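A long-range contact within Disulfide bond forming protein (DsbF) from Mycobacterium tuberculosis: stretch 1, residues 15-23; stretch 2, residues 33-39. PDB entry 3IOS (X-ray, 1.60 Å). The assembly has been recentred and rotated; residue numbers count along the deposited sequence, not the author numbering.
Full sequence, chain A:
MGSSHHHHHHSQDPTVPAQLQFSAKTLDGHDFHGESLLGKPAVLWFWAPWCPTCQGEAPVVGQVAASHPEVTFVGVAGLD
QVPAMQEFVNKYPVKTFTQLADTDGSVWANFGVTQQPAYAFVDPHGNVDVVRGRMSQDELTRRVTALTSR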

ATOM      1  N   THR A  15     -22.059   2.868   6.593  1.00 36.89           N
ATOM      2  CA  THR A  15     -21.505   3.714   5.497  1.00 35.04           C
ATOM      3  C   THR A  15     -19.993   3.541   5.408  1.00 33.37           C
ATOM      4  O   THR A  15     -19.350   3.117   6.370  1.00 32.56           O
ATOM      5  CB  THR A  15     -21.840   5.212   5.713  1.00 35.55           C
ATOM      6  OG1 THR A  15     -22.665   6.115   4.966  1.00 20.00           O
ATOM      7  CG2 THR A  15     -21.235   5.959   6.891  1.00 20.00           C
ATOM      8  N   VAL A  16     -19.424   3.867   4.251  1.00 30.74           N
ATOM      9  CA  VAL A  16     -17.986   3.735   4.069  1.00 29.96           C
ATOM     10  C   VAL A  16     -17.192   4.780   4.816  1.00 27.78           C
ATOM     11  O   VAL A  16     -17.599   5.938   4.922  1.00 25.89           O
ATOM     12  CB  VAL A  16     -17.558   3.845   2.595  1.00 32.21           C
ATOM     13  CG1 VAL A  16     -17.822   2.553   1.882  1.00 34.98           C
ATOM     14  CG2 VAL A  16     -18.278   4.999   1.927  1.00 32.54           C
ATOM     15  N   PRO A  17     -16.034   4.380   5.346  1.00 24.56           N
ATOM     16  CA  PRO A  17     -15.200   5.332   6.073  1.00 24.46           C
ATOM     17  C   PRO A  17     -14.651   6.330   5.060  1.00 22.98           C
ATOM     18  O   PRO A  17     -14.288   5.962   3.937  1.00 20.91           O
ATOM     19  CB  PRO A  17     -14.119   4.444   6.679  1.00 25.22           C
ATOM     20  CG  PRO A  17     -13.980   3.356   5.662  1.00 27.49           C
ATOM     21  CD  PRO A  17     -15.417   3.042   5.336  1.00 26.46           C
ATOM     22  N   ALA A  18     -14.608   7.597   5.452  1.00 21.37           N
ATOM     23  CA  ALA A  18     -14.114   8.646   4.575  1.00 21.01           C
ATOM     24  C   ALA A  18     -12.727   8.321   4.040  1.00 21.41           C
ATOM     25  O   ALA A  18     -12.373   8.712   2.931  1.00 19.87           O
ATOM     26  CB  ALA A  18     -14.093   9.978   5.323  1.00 21.91           C
ATOM     27  N   GLN A  19     -11.945   7.593   4.831  1.00 23.15           N
ATOM     28  CA  GLN A  19     -10.593   7.225   4.435  1.00 22.72           C
ATOM     29  C   GLN A  19     -10.547   6.362   3.173  1.00 20.88           C
ATOM     30  O   GLN A  19      -9.551   6.354   2.459  1.00 18.81           O
ATOM     31  CB  GLN A  19      -9.888   6.480   5.575  1.00 26.87           C
ATOM     32  CG  GLN A  19      -9.659   7.291   6.848  1.00 27.70           C
ATOM     33  CD  GLN A  19     -10.765   7.139   7.874  1.00 30.28           C
ATOM     34  OE1 GLN A  19     -10.593   7.498   9.044  1.00 34.13           O
ATOM     35  NE2 GLN A  19     -11.907   6.615   7.449  1.00 27.19           N
ATOM     36  N   LEU A  20     -11.621   5.631   2.896  1.00 18.40           N
ATOM     37  CA  LEU A  20     -11.644   4.773   1.716  1.00 18.07           C
ATOM     38  C   LEU A  20     -12.298   5.435   0.512  1.00 17.61           C
ATOM     39  O   LEU A  20     -12.392   4.841  -0.557  1.00 17.35           O
ATOM     40  CB  LEU A  20     -12.368   3.463   2.032  1.00 17.69           C
ATOM     41  CG  LEU A  20     -11.693   2.573   3.080  1.00 19.97           C
ATOM     42  CD1 LEU A  20     -12.470   1.274   3.220  1.00 19.00           C
ATOM     43  CD2 LEU A  20     -10.258   2.286   2.656  1.00 19.43           C
ATOM     44  N   GLN A  21     -12.747   6.671   0.682  1.00 18.46           N
ATOM     45  CA  GLN A  21     -13.395   7.366  -0.414  1.00 20.13           C
ATOM     46  C   GLN A  21     -12.398   8.063  -1.320  1.00 20.47           C
ATOM     47  O   GLN A  21     -12.197   9.274  -1.241  1.00 23.22           O
ATOM     48  CB  GLN A  21     -14.421   8.357   0.133  1.00 18.93           C
ATOM     49  CG  GLN A  21     -15.566   7.664   0.862  1.00 20.51           C
ATOM     50  CD  GLN A  21     -16.644   8.623   1.326  1.00 22.70           C
ATOM     51  OE1 GLN A  21     -16.447   9.393   2.267  1.00 21.72           O
ATOM     52  NE2 GLN A  21     -17.792   8.583   0.660  1.00 23.60           N
ATOM     53  N   PHE A  22     -11.771   7.271  -2.181  1.00 19.84           N
ATOM     54  CA  PHE A  22     -10.788   7.774  -3.129  1.00 20.78           C
ATOM     55  C   PHE A  22     -10.702   6.818  -4.309  1.00 22.07           C
ATOM     56  O   PHE A  22     -11.080   5.652  -4.205  1.00 20.78           O
ATOM     57  CB  PHE A  22      -9.417   7.913  -2.448  1.00 21.35           C
ATOM     58  CG  PHE A  22      -8.743   6.597  -2.138  1.00 21.12           C
ATOM     59  CD1 PHE A  22      -8.007   5.927  -3.111  1.00 20.99           C
ATOM     60  CD2 PHE A  22      -8.840   6.032  -0.868  1.00 20.24           C
ATOM     61  CE1 PHE A  22      -7.380   4.712  -2.827  1.00 22.15           C
ATOM     62  CE2 PHE A  22      -8.216   4.815  -0.575  1.00 20.17           C
ATOM     63  CZ  PHE A  22      -7.483   4.158  -1.558  1.00 19.48           C
ATOM     64  N   SER A  23     -10.229   7.322  -5.440  1.00 22.22           N
ATOM     65  CA  SER A  23     -10.070   6.497  -6.625  1.00 24.19           C
ATOM     66  C   SER A  23      -8.637   6.698  -7.098  1.00 22.23           C
ATOM     67  O   SER A  23      -7.973   7.643  -6.676  1.00 24.56           O
ATOM     68  CB  SER A  23     -11.059   6.917  -7.713  1.00 26.92           C
ATOM     69  OG  SER A  23     -10.921   8.292  -8.016  1.00 30.03           O
TER
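Stretch 2 (33-39) HGESLLG

Stretch 2 runs antiparallel to stretch 1: its start, His33, lies beside Ser23, Gly34 lies beside Leu20, and near its end, Leu38 lies nearest Val16, CA to CA 7.0 Å. Each stretch contains a short 3-10 turn, residues 18-20 in the first and 34-37 in the second; Leu20 N hydrogen-bonds to Pro17 O, and Leu37 N to Gly34 O, the i to i+3 hydrogen bonds that a 3-10 turn makes.

Thr15 points away and makes no contact. Val16 begins the apolar part of the interface. Its CB is directed toward stretch 2, and CG1 lies only 3.2 Å from Leu38 CD2, a very tight approach for two methyl groups; the same CG1 is 4.2 Å from Glu35 CG, the aliphatic part of an otherwise charged side chain. Pro17 adds its ring to the same leucine, with CD 3.7 Å from Leu38 CD1. Ala18 and Gln19 are out of reach, as their exposed or partly exposed positions on the turn allow.

Leu20, buried, is the centre of the contact. Its branched side chain, m at chi1 and t at chi2, brings CD2 to 4.2 Å from Leu37 CD1 and CD1 to 4.2 Å from Leu38 CB; a branched apolar side chain, whose two methyls meet two different leucines, suits this buried place. Its carbonyl O meets the start of the second turn, 3.2 Å from Gly34 CA in a CA-H...O contact. Leu20 O is also 3.2 Å from Glu35 N, but the angle is too poor for a hydrogen bond.

Gln21 turns outward, yet its CA is 3.5 Å from Glu35 OE1. Two polar ends here are joined through water 1, which accepts from Gln21 NE2 (2.8 Å) and donates to Glu35 OE1 (2.7 Å).

At Phe22 the backbone makes the one direct hydrogen bond of the interface: Gly34 N donates to Phe22 O at 2.8 Å, nearly straight at 168°. The CA-to-CB bond points away, but the ring (chi1 p) comes nearer and lays a face over Gly34 CA, 3.9 Å from the ring centroid. Glycine suits this spot because a CB would clash with both Leu20 O and Phe22 CE2. Water 2 donates to Phe22 O (3.0 Å) and Glu35 OE2 (2.7 Å), and hydrogen-bonds to His33 ND1 (2.9 Å).

Ser23 closes the contact, pairing with His33 in an antiparallel, non-hydrogen-bonded bridge, CA to CA 4.6 Å. Their side chains share one face, Ser23 CB 4.2 Å from His33 ND1, and both polar residues suit this exposed end.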

ATOM      1  N   HIS A  33     -10.784   1.555  -6.825  1.00 17.91           N
ATOM      2  CA  HIS A  33     -11.658   2.267  -5.912  1.00 17.64           C
ATOM      3  C   HIS A  33     -11.350   1.884  -4.477  1.00 15.65           C
ATOM      4  O   HIS A  33     -11.367   0.705  -4.127  1.00 17.43           O
ATOM      5  CB  HIS A  33     -13.116   1.939  -6.236  1.00 18.34           C
ATOM      6  CG  HIS A  33     -13.536   2.381  -7.601  1.00 17.99           C
ATOM      7  ND1 HIS A  33     -13.743   3.706  -7.921  1.00 20.53           N
ATOM      8  CD2 HIS A  33     -13.746   1.680  -8.740  1.00 20.22           C
ATOM      9  CE1 HIS A  33     -14.063   3.801  -9.199  1.00 20.18           C
ATOM     10  NE2 HIS A  33     -14.072   2.587  -9.718  1.00 19.18           N
ATOM     11  N   GLY A  34     -11.066   2.881  -3.645  1.00 15.61           N
ATOM     12  CA  GLY A  34     -10.773   2.596  -2.255  1.00 14.05           C
ATOM     13  C   GLY A  34     -11.906   1.855  -1.569  1.00 14.76           C
ATOM     14  O   GLY A  34     -11.684   1.047  -0.665  1.00 12.70           O
ATOM     15  N   GLU A  35     -13.132   2.116  -2.005  1.00 14.50           N
ATOM     16  CA  GLU A  35     -14.285   1.468  -1.391  1.00 16.75           C
ATOM     17  C   GLU A  35     -14.283  -0.051  -1.585  1.00 16.71           C
ATOM     18  O   GLU A  35     -14.984  -0.778  -0.874  1.00 15.92           O
ATOM     19  CB  GLU A  35     -15.582   2.070  -1.940  1.00 17.52           C
ATOM     20  CG  GLU A  35     -15.787   3.557  -1.626  1.00 18.37           C
ATOM     21  CD  GLU A  35     -15.190   4.493  -2.671  1.00 19.38           C
ATOM     22  OE1 GLU A  35     -15.525   5.699  -2.645  1.00 19.94           O
ATOM     23  OE2 GLU A  35     -14.391   4.038  -3.517  1.00 18.52           O
ATOM     24  N   SER A  36     -13.494  -0.531  -2.541  1.00 17.02           N
ATOM     25  CA  SER A  36     -13.411  -1.963  -2.804  1.00 18.08           C
ATOM     26  C   SER A  36     -12.713  -2.678  -1.647  1.00 17.29           C
ATOM     27  O   SER A  36     -12.693  -3.909  -1.591  1.00 17.87           O
ATOM     28  CB  SER A  36     -12.650  -2.228  -4.109  1.00 19.94           C
ATOM     29  OG  SER A  36     -11.274  -1.925  -3.968  1.00 23.83           O
ATOM     30  N   LEU A  37     -12.141  -1.905  -0.726  1.00 15.98           N
ATOM     31  CA  LEU A  37     -11.454  -2.483   0.425  1.00 15.54           C
ATOM     32  C   LEU A  37     -12.376  -2.640   1.631  1.00 15.93           C
ATOM     33  O   LEU A  37     -12.013  -3.292   2.607  1.00 19.99           O
ATOM     34  CB  LEU A  37     -10.254  -1.617   0.829  1.00 14.11           C
ATOM     35  CG  LEU A  37      -9.182  -1.363  -0.228  1.00 16.07           C
ATOM     36  CD1 LEU A  37      -8.092  -0.502   0.379  1.00 14.07           C
ATOM     37  CD2 LEU A  37      -8.602  -2.676  -0.738  1.00 15.62           C
ATOM     38  N   LEU A  38     -13.562  -2.045   1.572  1.00 16.59           N
ATOM     39  CA  LEU A  38     -14.503  -2.137   2.689  1.00 17.49           C
ATOM     40  C   LEU A  38     -15.008  -3.560   2.918  1.00 18.93           C
ATOM     41  O   LEU A  38     -15.428  -4.241   1.981  1.00 20.48           O
ATOM     42  CB  LEU A  38     -15.706  -1.218   2.463  1.00 18.78           C
ATOM     43  CG  LEU A  38     -16.700  -1.187   3.628  1.00 19.22           C
ATOM     44  CD1 LEU A  38     -16.019  -0.585   4.850  1.00 21.25           C
ATOM     45  CD2 LEU A  38     -17.930  -0.390   3.252  1.00 21.19           C
ATOM     46  N   GLY A  39     -14.963  -4.001   4.173  1.00 19.93           N
ATOM     47  CA  GLY A  39     -15.441  -5.330   4.516  1.00 21.72           C
ATOM     48  C   GLY A  39     -14.390  -6.416   4.472  1.00 22.99           C
ATOM     49  O   GLY A  39     -14.687  -7.588   4.695  1.00 25.32           O
TER
HETATM   50  O   HOH W   1     -17.757   6.895  -1.631  1.00 21.59           O
HETATM   51  O   HOH W   2     -13.726   5.486  -5.676  1.00 24.31           O